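Local coordinates for protein similar to N-acetyltransferase (Staphylococcus aureus subsp. aureus, PDB 4MBU) that probably transfers an acetyl group from acetyl-coenzyme A to an acceptor amine, as other members of the Gcn5-related N-acetyltransferase (GNAT) family do, at residues K10-A15 against G62-F67; A68-F73 against I107-A112. All coordinates share one frame; numbering follows the deposited sequence.

Overall arrangement
Strand 63-72 of the GNAT sheet serves both contacts, which follow one another along the chain with their centres 19 Å apart. In contact 1 its first half meets residues 10-15, which run into helix 13-26; in contact 2 its second half meets the end of helix 98-112, which lies on the opposite face of the sheet. Contact 1 is only partly buried and farther from the centre of the chain; contact 2 is buried. Neither has a hydrogen bond across it. Contact 1 joins small aliphatic groups and the face of an ion-paired aspartate's carboxylate, whereas contact 2 sets a large aromatic ring against helix backbone and short aliphatic carbons, leaving a glutamate's charge to other partners.

Contact 1. Residues K10-A15 against G62-F67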
loop_
_atom_site.group_PDB
_atom_site.type_symbol
_atom_site.label_atom_id
_atom_site.label_comp_id
_atom_site.label_asym_id
_atom_site.label_seq_id
_atom_site.Cartn_x
_atom_site.Cartn_y
_atom_site.Cartn_z
ATOM N N LYS A 10 -12.107 35.646 5.533
ATOM C CA LYS A 10 -11.638 35.852 6.908
ATOM C C LYS A 10 -12.672 35.411 7.950
ATOM O O LYS A 10 -12.340 34.783 8.962
ATOM C CB LYS A 10 -11.269 37.322 7.130
ATOM C CG LYS A 10 -9.914 37.734 6.583
ATOM C CD LYS A 10 -9.676 39.233 6.794
ATOM C CE LYS A 10 -8.302 39.681 6.276
ATOM N NZ LYS A 10 -8.161 39.639 4.784
ATOM N N GLU A 11 -13.934 35.722 7.679
ATOM C CA GLU A 11 -15.034 35.373 8.576
ATOM C C GLU A 11 -15.222 33.861 8.746
ATOM O O GLU A 11 -15.996 33.424 9.601
ATOM C CB GLU A 11 -16.351 36.018 8.113
ATOM C CG GLU A 11 -16.364 36.503 6.660
ATOM C CD GLU A 11 -15.635 37.828 6.464
ATOM O OE1 GLU A 11 -14.998 38.005 5.403
ATOM O OE2 GLU A 11 -15.703 38.693 7.370
ATOM N N ASP A 12 -14.511 33.070 7.945
ATOM C CA ASP A 12 -14.577 31.616 8.062
ATOM C C ASP A 12 -13.550 31.065 9.064
ATOM O O ASP A 12 -13.700 29.950 9.575
ATOM C CB ASP A 12 -14.351 30.974 6.688
ATOM C CG ASP A 12 -15.407 31.367 5.670
ATOM O OD1 ASP A 12 -16.575 31.589 6.056
ATOM O OD2 ASP A 12 -15.063 31.444 4.469
ATOM N N LEU A 13 -12.520 31.863 9.349
ATOM C CA LEU A 13 -11.334 31.365 10.053
ATOM C C LEU A 13 -11.627 30.678 11.394
ATOM O O LEU A 13 -11.093 29.596 11.684
ATOM C CB LEU A 13 -10.275 32.470 10.192
ATOM C CG LEU A 13 -9.652 32.899 8.858
ATOM C CD1 LEU A 13 -8.609 33.977 9.050
ATOM C CD2 LEU A 13 -9.025 31.714 8.124
ATOM N N ASN A 14 -12.501 31.272 12.197
ATOM C CA ASN A 14 -12.831 30.669 13.484
ATOM C C ASN A 14 -13.337 29.244 13.293
ATOM O O ASN A 14 -12.814 28.313 13.920
ATOM C CB ASN A 14 -13.826 31.527 14.262
ATOM C CG ASN A 14 -13.174 32.753 14.864
ATOM O OD1 ASN A 14 -13.276 33.853 14.325
ATOM N ND2 ASN A 14 -12.483 32.566 15.982
ATOM N N ALA A 15 -14.287 29.070 12.369
ATOM C CA ALA A 15 -14.823 27.737 12.077
ATOM C C ALA A 15 -13.672 26.848 11.638
ATOM O O ALA A 15 -13.469 25.747 12.174
ATOM C CB ALA A 15 -15.879 27.820 10.989
ATOM N N GLY A 62 -25.398 27.766 6.516
ATOM C CA GLY A 62 -24.719 28.857 7.185
ATOM C C GLY A 62 -23.501 28.409 7.970
ATOM O O GLY A 62 -22.849 29.226 8.622
ATOM N N SER A 63 -23.189 27.117 7.908
ATOM C CA SER A 63 -22.079 26.564 8.679
ATOM C C SER A 63 -20.967 25.976 7.810
ATOM O O SER A 63 -21.221 25.166 6.916
ATOM C CB SER A 63 -22.587 25.512 9.670
ATOM O OG SER A 63 -23.268 26.125 10.752
ATOM N N VAL A 64 -19.734 26.389 8.093
ATOM C CA VAL A 64 -18.552 25.815 7.458
ATOM C C VAL A 64 -18.279 24.410 8.019
ATOM O O VAL A 64 -17.868 24.258 9.176
ATOM C CB VAL A 64 -17.314 26.716 7.664
ATOM C CG1 VAL A 64 -16.028 26.002 7.220
ATOM C CG2 VAL A 64 -17.482 28.043 6.921
ATOM N N LEU A 65 -18.499 23.390 7.192
ATOM C CA LEU A 65 -18.347 22.004 7.634
ATOM C C LEU A 65 -17.061 21.387 7.118
ATOM O O LEU A 65 -16.705 20.265 7.501
ATOM C CB LEU A 65 -19.541 21.152 7.189
ATOM C CG LEU A 65 -20.918 21.651 7.652
ATOM C CD1 LEU A 65 -22.024 20.690 7.227
ATOM C CD2 LEU A 65 -20.953 21.873 9.163
ATOM N N GLY A 66 -16.369 22.086 6.222
ATOM C CA GLY A 66 -15.077 21.553 5.812
ATOM C C GLY A 66 -14.227 22.578 5.106
ATOM O O GLY A 66 -14.756 23.583 4.629
ATOM N N PHE A 67 -12.919 22.340 5.038
ATOM C CA PHE A 67 -12.043 23.219 4.258
ATOM C C PHE A 67 -10.900 22.448 3.619
ATOM O O PHE A 67 -10.640 21.307 3.988
ATOM C CB PHE A 67 -11.546 24.415 5.081
ATOM C CG PHE A 67 -10.394 24.109 5.990
ATOM C CD1 PHE A 67 -10.611 23.575 7.256
ATOM C CD2 PHE A 67 -9.087 24.399 5.595
ATOM C CE1 PHE A 67 -9.531 23.306 8.111
ATOM C CE2 PHE A 67 -8.010 24.141 6.442
ATOM C CZ PHE A 67 -8.230 23.589 7.698
#
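Val-64 meets Ala-15 and Asp-12 where helix 13-26 of the GNAT fold leans on the sheet. Val-64 lies near the start of strand 63-72, and every pair across the contact involves it: CB and CG1 against Ala-15, CG2 against Asp-12. Its CB stands 3.8 Å from Ala-15 CB, and its CG1 branch is 4.2 Å from the same Ala-15 CB, so the alanine methyl rests against the branch point and one arm of the valine. Two residues with so little side chain let the backbones come close: the CA atoms of Ala-15 and Val-64 are 6.2 Å apart. A beta-branched valine suits the strand, where it offers a compact apolar surface, and alanine suits a helix that must sit low over the sheet.

The other branch of the valine turns to Asp-12. CG1 lies opposite the backbone N (chi1 170°), which leaves CG2 beside that N and directed at the aspartate; the two side chains cross at about a right angle. The CG2 methyl lies over the face of the carboxylate, nearer OD1, in van der Waals contact with a group whose polar needs are met elsewhere: OD1 forms a salt bridge with Arg-6, and OD2 accepts a hydrogen bond from the backbone N of Lys-9. Together these partners fix the buried carboxylate and should favour its charged form. Val-57 of the adjacent strand 55-60 touches both Asp-12 and Val-64.

Just beyond, Leu-65 and Gly-66 both face Phe-58 in a classic beta bulge. The extra residue shifts the alternation of the strand, and both Val-64 and Phe-67 direct their CB toward residues 10-15. At the aspartate, Val-64 CG2 lies 3.8 Å from Asp-12 OD1 and 4.1 Å from its CG.

Contact 2. Residues A68-F73 against I107-A112; sequences ATFGSF and IVEAKA
The ring of Phe-70 reaches from strand 63-72 to the last turns of helix 98-112, and one corner of it does most of the touching. CE1 lies 3.8 Å from the backbone N of Ala-110, approached obliquely, and 4.1 Å from Ala-110 CB. The same corner meets the aliphatic root of Glu-109, whose CB sits at the ring edge, near its plane, 4.2 Å from CE1; its CG lies 4.2 Å from Phe-70 CE1 as well. A phenylalanine suits this place because the gap is wide: the CA atoms of Phe-70 and Ala-110 are 8.4 Å apart, and alanine on the helix leaves the ring access to the backbone.

Glu-109 starts toward the strand but bends at its second torsion (chi2 74°), which carries the carboxylate away from the ring. There OE1 forms a salt bridge with Arg-105, one turn earlier on the helix.

Farther out, Ile-83 of strand 82-89 touches both Phe-70 and Ala-110, Leu-106 adds a further helix residue beside the ring, and Pro-54 meets Phe-70 and Glu-109. Backbone bonds of Thr-69 with Ser-86 and of Gly-71 with Glu-84 fix the strand on either side of Phe-70 in the GNAT sheet. With no hydrogen bond across it, the contact depends on dispersion and on excluding water from ring and methyl, while the glutamate contributes its methylenes and its charge is directed away from the ring, chiefly to Arg-105.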
loop_
_atom_site.group_PDB
_atom_site.type_symbol
_atom_site.label_atom_id
_atom_site.label_comp_id
_atom_site.label_asym_id
_atom_site.label_seq_id
_atom_site.Cartn_x
_atom_site.Cartn_y
_atom_site.Cartn_z
ATOM N N ALA A 68 -10.248 23.068 2.636
ATOM C CA ALA A 68 -9.219 22.397 1.841
ATOM C C ALA A 68 -8.306 23.396 1.166
ATOM O O ALA A 68 -8.735 24.479 0.764
ATOM C CB ALA A 68 -9.850 21.499 0.799
ATOM N N THR A 69 -7.040 23.026 1.024
ATOM C CA THR A 69 -6.099 23.929 0.399
ATOM C C THR A 69 -4.964 23.167 -0.278
ATOM O O THR A 69 -4.793 21.966 -0.057
ATOM C CB THR A 69 -5.535 24.944 1.437
ATOM O OG1 THR A 69 -4.713 25.911 0.772
ATOM C CG2 THR A 69 -4.703 24.231 2.500
ATOM N N PHE A 70 -4.208 23.850 -1.135
ATOM C CA PHE A 70 -2.932 23.279 -1.565
ATOM C C PHE A 70 -1.798 24.295 -1.527
ATOM O O PHE A 70 -2.039 25.501 -1.420
ATOM C CB PHE A 70 -3.025 22.507 -2.899
ATOM C CG PHE A 70 -3.306 23.362 -4.128
ATOM C CD1 PHE A 70 -4.428 23.117 -4.906
ATOM C CD2 PHE A 70 -2.423 24.359 -4.537
ATOM C CE1 PHE A 70 -4.675 23.864 -6.054
ATOM C CE2 PHE A 70 -2.680 25.123 -5.676
ATOM C CZ PHE A 70 -3.801 24.871 -6.434
ATOM N N GLY A 71 -0.565 23.800 -1.585
ATOM C CA GLY A 71 0.599 24.666 -1.551
ATOM C C GLY A 71 1.842 23.885 -1.916
ATOM O O GLY A 71 1.753 22.848 -2.572
ATOM N N SER A 72 2.997 24.366 -1.473
ATOM C CA SER A 72 4.277 23.778 -1.866
ATOM C C SER A 72 4.442 22.374 -1.289
ATOM O O SER A 72 4.014 22.113 -0.169
ATOM C CB SER A 72 5.425 24.680 -1.401
ATOM O OG SER A 72 6.652 23.982 -1.358
ATOM N N PHE A 73 5.047 21.468 -2.058
ATOM C CA PHE A 73 5.330 20.127 -1.550
ATOM C C PHE A 73 6.711 20.079 -0.881
ATOM O O PHE A 73 6.825 19.712 0.290
ATOM C CB PHE A 73 5.215 19.078 -2.658
ATOM C CG PHE A 73 5.818 17.747 -2.290
ATOM C CD1 PHE A 73 5.383 17.056 -1.163
ATOM C CD2 PHE A 73 6.819 17.191 -3.070
ATOM C CE1 PHE A 73 5.951 15.833 -0.818
ATOM C CE2 PHE A 73 7.384 15.972 -2.743
ATOM C CZ PHE A 73 6.950 15.290 -1.611
ATOM N N ILE A 107 -8.683 19.587 -7.359
ATOM C CA ILE A 107 -8.152 19.072 -8.619
ATOM C C ILE A 107 -8.463 20.025 -9.775
ATOM O O ILE A 107 -7.574 20.335 -10.568
ATOM C CB ILE A 107 -8.666 17.646 -8.946
ATOM C CG1 ILE A 107 -8.151 16.643 -7.917
ATOM C CG2 ILE A 107 -8.186 17.204 -10.324
ATOM C CD1 ILE A 107 -8.658 15.239 -8.155
ATOM N N VAL A 108 -9.706 20.498 -9.875
ATOM C CA VAL A 108 -10.009 21.441 -10.962
ATOM C C VAL A 108 -9.137 22.706 -10.870
ATOM O O VAL A 108 -8.637 23.210 -11.890
ATOM C CB VAL A 108 -11.536 21.792 -11.118
ATOM C CG1 VAL A 108 -12.415 20.535 -11.046
ATOM C CG2 VAL A 108 -11.989 22.825 -10.100
ATOM N N GLU A 109 -8.925 23.202 -9.654
ATOM C CA GLU A 109 -8.083 24.387 -9.495
ATOM C C GLU A 109 -6.627 24.098 -9.875
ATOM O O GLU A 109 -5.968 24.919 -10.524
ATOM C CB GLU A 109 -8.159 24.906 -8.058
ATOM C CG GLU A 109 -7.572 26.290 -7.865
ATOM C CD GLU A 109 -8.463 27.394 -8.426
ATOM O OE1 GLU A 109 -9.555 27.087 -8.960
ATOM O OE2 GLU A 109 -8.069 28.578 -8.327
ATOM N N ALA A 110 -6.135 22.926 -9.477
ATOM C CA ALA A 110 -4.762 22.507 -9.767
ATOM C C ALA A 110 -4.517 22.411 -11.264
ATOM O O ALA A 110 -3.466 22.838 -11.765
ATOM C CB ALA A 110 -4.470 21.169 -9.105
ATOM N N LYS A 111 -5.476 21.822 -11.974
ATOM C CA LYS A 111 -5.374 21.725 -13.422
ATOM C C LYS A 111 -5.418 23.111 -14.056
ATOM O O LYS A 111 -4.642 23.400 -14.964
ATOM C CB LYS A 111 -6.488 20.847 -13.998
ATOM C CG LYS A 111 -6.381 19.360 -13.649
ATOM C CD LYS A 111 -7.540 18.599 -14.285
ATOM C CE LYS A 111 -7.568 17.120 -13.897
ATOM N NZ LYS A 111 -6.704 16.272 -14.765
ATOM N N ALA A 112 -6.314 23.972 -13.579
ATOM C CA ALA A 112 -6.446 25.312 -14.178
ATOM C C ALA A 112 -5.197 26.181 -13.992
ATOM O O ALA A 112 -4.918 27.080 -14.802
ATOM C CB ALA A 112 -7.679 26.029 -13.650
#